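Malonyl CoA-acyl carrier protein transacylase (Bartonella henselae, PDB 3QAT) probably transfers the malonyl group from malonyl-CoA to acyl carrier protein, supplying the extender unit for bacterial fatty acid synthesis. Local coordinates at residues Leu25-Val39 with Met70-Leu83. Residues are numbered along the deposited sequence; the frame is centred on the assembly and turned at random.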
loop_
_atom_site.group_PDB
_atom_site.type_symbol
_atom_site.label_atom_id
_atom_site.label_comp_id
_atom_site.label_asym_id
_atom_site.label_seq_id
_atom_site.Cartn_x
_atom_site.Cartn_y
_atom_site.Cartn_z
ATOM N N LEU A 25 4.327 -0.731 -20.596
ATOM C CA LEU A 25 4.418 0.709 -20.430
ATOM C C LEU A 25 5.847 1.200 -20.723
ATOM O O LEU A 25 6.010 2.239 -21.361
ATOM C CB LEU A 25 3.957 1.137 -19.028
ATOM C CG LEU A 25 3.439 2.575 -18.931
ATOM C CD1 LEU A 25 2.085 2.724 -19.673
ATOM C CD2 LEU A 25 3.308 3.010 -17.463
ATOM N N THR A 26 6.862 0.451 -20.286
ATOM C CA THR A 26 8.258 0.818 -20.579
ATOM C C THR A 26 8.599 0.762 -22.066
ATOM O O THR A 26 9.459 1.513 -22.522
ATOM C CB THR A 26 9.321 0.007 -19.808
ATOM O OG1 THR A 26 9.330 -1.352 -20.248
ATOM C CG2 THR A 26 9.095 0.060 -18.316
ATOM N N GLU A 27 7.932 -0.132 -22.791
ATOM C CA GLU A 27 8.133 -0.255 -24.247
ATOM C C GLU A 27 7.508 0.924 -24.988
ATOM O O GLU A 27 8.021 1.344 -26.035
ATOM C CB GLU A 27 7.572 -1.594 -24.742
ATOM C CG GLU A 27 8.415 -2.768 -24.279
ATOM C CD GLU A 27 7.756 -4.119 -24.507
ATOM O OE1 GLU A 27 6.520 -4.170 -24.720
ATOM O OE2 GLU A 27 8.487 -5.135 -24.455
ATOM N N GLN A 28 6.438 1.477 -24.415
ATOM C CA GLN A 28 5.606 2.519 -25.034
ATOM C C GLN A 28 6.062 3.943 -24.709
ATOM O O GLN A 28 5.873 4.854 -25.517
ATOM C CB GLN A 28 4.144 2.373 -24.586
ATOM C CG GLN A 28 3.421 1.139 -25.110
ATOM C CD GLN A 28 2.067 0.948 -24.437
ATOM O OE1 GLN A 28 1.907 1.194 -23.230
ATOM N NE2 GLN A 28 1.082 0.518 -25.217
ATOM N N PHE A 29 6.657 4.128 -23.530
ATOM C CA PHE A 29 7.007 5.458 -23.049
ATOM C C PHE A 29 8.378 5.485 -22.408
ATOM O O PHE A 29 8.665 4.711 -21.459
ATOM C CB PHE A 29 5.981 5.946 -22.001
ATOM C CG PHE A 29 4.570 6.004 -22.498
ATOM C CD1 PHE A 29 4.125 7.120 -23.204
ATOM C CD2 PHE A 29 3.679 4.952 -22.248
ATOM C CE1 PHE A 29 2.797 7.198 -23.667
ATOM C CE2 PHE A 29 2.341 5.019 -22.716
ATOM C CZ PHE A 29 1.913 6.139 -23.421
ATOM N N VAL A 30 9.232 6.386 -22.898
ATOM C CA VAL A 30 10.528 6.591 -22.244
ATOM C C VAL A 30 10.350 7.051 -20.780
ATOM O O VAL A 30 11.180 6.721 -19.937
ATOM C CB VAL A 30 11.460 7.545 -23.082
ATOM C CG1 VAL A 30 11.021 9.021 -22.947
ATOM C CG2 VAL A 30 12.943 7.357 -22.693
ATOM N N ALA A 31 9.266 7.772 -20.480
ATOM C CA ALA A 31 9.053 8.256 -19.123
ATOM C C ALA A 31 8.912 7.053 -18.195
ATOM O O ALA A 31 9.379 7.093 -17.062
ATOM C CB ALA A 31 7.806 9.138 -19.035
ATOM N N ALA A 32 8.258 5.995 -18.674
ATOM C CA ALA A 32 8.098 4.792 -17.828
ATOM C C ALA A 32 9.403 4.018 -17.738
ATOM O O ALA A 32 9.814 3.598 -16.642
ATOM C CB ALA A 32 6.962 3.898 -18.382
ATOM N N ARG A 33 10.068 3.862 -18.886
ATOM C CA ARG A 33 11.346 3.134 -18.949
ATOM C C ARG A 33 12.370 3.733 -17.976
ATOM O O ARG A 33 13.058 2.995 -17.234
ATOM C CB ARG A 33 11.886 3.159 -20.394
ATOM C CG ARG A 33 13.137 2.327 -20.656
ATOM C CD ARG A 33 13.519 2.419 -22.177
ATOM N NE ARG A 33 12.279 2.382 -22.967
ATOM C CZ ARG A 33 11.925 3.230 -23.942
ATOM N NH1 ARG A 33 12.749 4.194 -24.383
ATOM N NH2 ARG A 33 10.736 3.074 -24.517
ATOM N N MET A 34 12.440 5.062 -17.934
ATOM C CA MET A 34 13.425 5.726 -17.067
ATOM C C MET A 34 13.154 5.533 -15.582
ATOM O O MET A 34 14.082 5.497 -14.806
ATOM C CB MET A 34 13.515 7.219 -17.403
ATOM C CG MET A 34 14.161 7.451 -18.740
ATOM S SD MET A 34 14.362 9.196 -19.185
ATOM C CE MET A 34 12.694 9.818 -19.062
ATOM N N VAL A 35 11.891 5.417 -15.189
ATOM C CA VAL A 35 11.595 5.122 -13.769
ATOM C C VAL A 35 12.214 3.783 -13.361
ATOM O O VAL A 35 12.914 3.709 -12.334
ATOM C CB VAL A 35 10.068 5.138 -13.499
ATOM C CG1 VAL A 35 9.723 4.481 -12.136
ATOM C CG2 VAL A 35 9.556 6.569 -13.567
ATOM N N PHE A 36 12.017 2.737 -14.167
ATOM C CA PHE A 36 12.618 1.427 -13.839
ATOM C C PHE A 36 14.129 1.451 -13.863
ATOM O O PHE A 36 14.771 0.843 -13.011
ATOM C CB PHE A 36 12.072 0.300 -14.723
ATOM C CG PHE A 36 10.622 -0.006 -14.465
ATOM C CD1 PHE A 36 10.251 -0.950 -13.504
ATOM C CD2 PHE A 36 9.611 0.656 -15.164
ATOM C CE1 PHE A 36 8.893 -1.213 -13.264
ATOM C CE2 PHE A 36 8.260 0.380 -14.930
ATOM C CZ PHE A 36 7.900 -0.544 -13.974
ATOM N N GLU A 37 14.708 2.158 -14.838
ATOM C CA GLU A 37 16.150 2.303 -14.876
ATOM C C GLU A 37 16.697 2.958 -13.612
ATOM O O GLU A 37 17.720 2.519 -13.078
ATOM C CB GLU A 37 16.549 3.133 -16.095
ATOM C CG GLU A 37 16.330 2.404 -17.416
ATOM C CD GLU A 37 16.539 3.322 -18.594
ATOM O OE1 GLU A 37 16.855 4.504 -18.365
ATOM O OE2 GLU A 37 16.414 2.857 -19.743
ATOM N N GLU A 38 16.014 4.012 -13.134
ATOM C CA GLU A 38 16.491 4.733 -11.966
ATOM C C GLU A 38 16.327 3.882 -10.704
ATOM O O GLU A 38 17.213 3.882 -9.843
ATOM C CB GLU A 38 15.797 6.096 -11.797
ATOM C CG GLU A 38 16.351 6.819 -10.575
ATOM C CD GLU A 38 15.937 8.277 -10.457
ATOM O OE1 GLU A 38 15.164 8.766 -11.305
ATOM O OE2 GLU A 38 16.383 8.906 -9.482
ATOM N N VAL A 39 15.187 3.202 -10.592
ATOM C CA VAL A 39 15.021 2.294 -9.450
ATOM C C VAL A 39 16.118 1.211 -9.380
ATOM O O VAL A 39 16.701 0.973 -8.306
ATOM C CB VAL A 39 13.596 1.722 -9.409
ATOM C CG1 VAL A 39 13.511 0.591 -8.374
ATOM C CG2 VAL A 39 12.624 2.859 -9.078
ATOM N N MET A 70 6.072 0.306 -6.220
ATOM C CA MET A 70 6.228 1.753 -6.287
ATOM C C MET A 70 6.712 2.159 -7.685
ATOM O O MET A 70 6.202 3.124 -8.256
ATOM C CB MET A 70 7.201 2.241 -5.195
ATOM C CG MET A 70 7.464 3.770 -5.167
ATOM S SD MET A 70 8.761 4.255 -6.356
ATOM C CE MET A 70 10.188 3.384 -5.711
ATOM N N ALA A 71 7.652 1.395 -8.251
ATOM C CA ALA A 71 8.188 1.727 -9.598
ATOM C C ALA A 71 7.049 1.722 -10.628
ATOM O O ALA A 71 6.969 2.621 -11.451
ATOM C CB ALA A 71 9.259 0.734 -10.013
ATOM N N VAL A 72 6.184 0.708 -10.587
ATOM C CA VAL A 72 5.078 0.659 -11.544
ATOM C C VAL A 72 4.187 1.889 -11.363
ATOM O O VAL A 72 3.826 2.542 -12.345
ATOM C CB VAL A 72 4.260 -0.624 -11.395
ATOM C CG1 VAL A 72 3.039 -0.609 -12.344
ATOM C CG2 VAL A 72 5.159 -1.837 -11.678
ATOM N N SER A 73 3.846 2.223 -10.117
ATOM C CA SER A 73 3.012 3.396 -9.864
ATOM C C SER A 73 3.665 4.682 -10.377
ATOM O O SER A 73 3.020 5.508 -11.042
ATOM C CB SER A 73 2.679 3.547 -8.374
ATOM O OG SER A 73 1.739 2.583 -7.941
ATOM N N MET A 74 4.946 4.833 -10.072
ATOM C CA MET A 74 5.660 6.067 -10.501
ATOM C C MET A 74 5.861 6.127 -12.016
ATOM O O MET A 74 5.843 7.212 -12.593
ATOM C CB MET A 74 6.988 6.219 -9.750
ATOM C CG MET A 74 6.781 6.706 -8.309
ATOM S SD MET A 74 5.822 8.254 -8.164
ATOM C CE MET A 74 6.777 9.371 -9.197
ATOM N N ALA A 75 6.007 4.970 -12.676
ATOM C CA ALA A 75 6.049 4.970 -14.157
ATOM C C ALA A 75 4.724 5.538 -14.706
ATOM O O ALA A 75 4.731 6.397 -15.600
ATOM C CB ALA A 75 6.274 3.553 -14.701
ATOM N N VAL A 76 3.597 5.080 -14.172
ATOM C CA VAL A 76 2.298 5.644 -14.576
ATOM C C VAL A 76 2.236 7.159 -14.315
ATOM O O VAL A 76 1.830 7.927 -15.216
ATOM C CB VAL A 76 1.130 4.927 -13.892
ATOM C CG1 VAL A 76 -0.205 5.662 -14.184
ATOM C CG2 VAL A 76 1.064 3.487 -14.361
ATOM N N ILE A 77 2.656 7.603 -13.124
ATOM C CA ILE A 77 2.637 9.040 -12.802
ATOM C C ILE A 77 3.472 9.832 -13.814
ATOM O O ILE A 77 3.037 10.892 -14.310
ATOM C CB ILE A 77 3.113 9.338 -11.346
ATOM C CG1 ILE A 77 2.126 8.772 -10.296
ATOM C CG2 ILE A 77 3.368 10.875 -11.135
ATOM C CD1 ILE A 77 0.717 9.477 -10.249
ATOM N N ARG A 78 4.679 9.340 -14.102
ATOM C CA ARG A 78 5.559 10.103 -14.990
ATOM C C ARG A 78 5.020 10.186 -16.402
ATOM O O ARG A 78 5.148 11.240 -17.048
ATOM C CB ARG A 78 6.977 9.542 -15.004
ATOM C CG ARG A 78 7.645 9.676 -13.678
ATOM C CD ARG A 78 8.282 11.028 -13.536
ATOM N NE ARG A 78 9.030 11.104 -12.280
ATOM C CZ ARG A 78 10.297 10.692 -12.127
ATOM N NH1 ARG A 78 10.968 10.127 -13.122
ATOM N NH2 ARG A 78 10.882 10.829 -10.962
ATOM N N VAL A 79 4.435 9.091 -16.892
ATOM C CA VAL A 79 3.759 9.138 -18.204
ATOM C C VAL A 79 2.608 10.157 -18.200
ATOM O O VAL A 79 2.514 10.988 -19.109
ATOM C CB VAL A 79 3.268 7.732 -18.664
ATOM C CG1 VAL A 79 2.407 7.835 -19.953
ATOM C CG2 VAL A 79 4.443 6.802 -18.895
ATOM N N MET A 80 1.752 10.123 -17.169
ATOM C CA MET A 80 0.668 11.097 -17.050
ATOM C C MET A 80 1.187 12.538 -17.037
ATOM O O MET A 80 0.637 13.423 -17.721
ATOM C CB MET A 80 -0.178 10.845 -15.793
ATOM C CG MET A 80 -0.925 9.516 -15.841
ATOM S SD MET A 80 -1.954 9.276 -14.358
ATOM C CE MET A 80 -3.402 10.270 -14.704
ATOM N N GLU A 81 2.237 12.788 -16.259
ATOM C CA GLU A 81 2.839 14.115 -16.222
ATOM C C GLU A 81 3.385 14.555 -17.579
ATOM O O GLU A 81 3.193 15.719 -17.961
ATOM C CB GLU A 81 3.894 14.208 -15.124
ATOM C CG GLU A 81 3.261 14.090 -13.741
ATOM C CD GLU A 81 4.296 14.048 -12.646
ATOM O OE1 GLU A 81 5.418 13.528 -12.873
ATOM O OE2 GLU A 81 3.960 14.522 -11.540
ATOM N N GLN A 82 4.022 13.655 -18.334
ATOM C CA GLN A 82 4.521 14.050 -19.670
ATOM C C GLN A 82 3.362 14.438 -20.588
ATOM O O GLN A 82 3.490 15.335 -21.444
ATOM C CB GLN A 82 5.369 12.948 -20.329
ATOM C CG GLN A 82 5.928 13.416 -21.671
ATOM C CD GLN A 82 7.164 12.666 -22.159
ATOM O OE1 GLN A 82 7.742 11.832 -21.456
ATOM N NE2 GLN A 82 7.581 12.981 -23.392
ATOM N N LEU A 83 2.234 13.764 -20.390
ATOM C CA LEU A 83 1.018 14.019 -21.168
ATOM C C LEU A 83 0.165 15.178 -20.636
ATOM O O LEU A 83 -0.954 15.396 -21.118
ATOM C CB LEU A 83 0.196 12.732 -21.324
ATOM C CG LEU A 83 0.917 11.638 -22.122
ATOM C CD1 LEU A 83 0.124 10.323 -22.106
ATOM C CD2 LEU A 83 1.256 12.066 -23.559
HETATM O O HOH W 1 10.323 9.476 -16.035
HETATM O O HOH W 2 7.392 9.112 -22.270
HETATM O O HOH W 3 13.497 8.258 -13.416
HETATM O O HOH W 4 13.807 11.058 -10.810
#
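Val-35 and Ala-75 interlock where helix 30-39 packs on helix 70-82. The axes come within 7.9 Å and run roughly antiparallel, with 146° between their directions. Val-35 is a knob in the hole formed by Ala-71, Met-74, Ala-75 and Arg-78. Its two methyls divide the hole. CG1, anti to the backbone N (chi1 165°), lies 3.4 Å from the carbonyl O of Ala-71. CG2 rests on the aliphatic CG of Arg-78. In return, Ala-75 fills the hollow between Leu-25, Ala-32, Val-35 and Phe-36. Small side chains permit the close approach: the CB atoms of Ala-32 and Ala-75 are 3.8 Å apart.

Larger groups fill the ends. At the start of helix 30-39, Val-79 points CG1 squarely at the Phe-29 ring, a CH-pi contact 3.6 Å from the centroid and 4° off the normal. The other Val-79 methyl, CG2, rests against both Phe-29 CB and Ala-32 CB. Further along, the Phe-36 ring spans Ala-71 and Ala-75, and Val-72 CG2 meets its edge at CZ (3.8 Å). Val-39 closes this end against Ala-71 and Met-70 CE.

Along one border, water links the helices. One water joins Ala-31 O to Arg-78 NH1, lying in plane at the guanidinium edge. Two more connect Arg-78 to Glu-38 OE1, which stands 4.8 Å from Arg-78 NH2, without direct contact. Another bridges the Ala-31 N to Gln-82 OE1.

This is helix-helix packing within the acyltransferase domain. Phe-36 also meets the ring of Phe-52, and Leu-25 reaches helix 306-316. Helix 62-82 lies between helix 30-43 and the core: Met-74 packs on helix 100-107, and Ser-73 OG hydrogen-bonds to Ile-281 O, at the end of strand 275-281 in the parallel sheet.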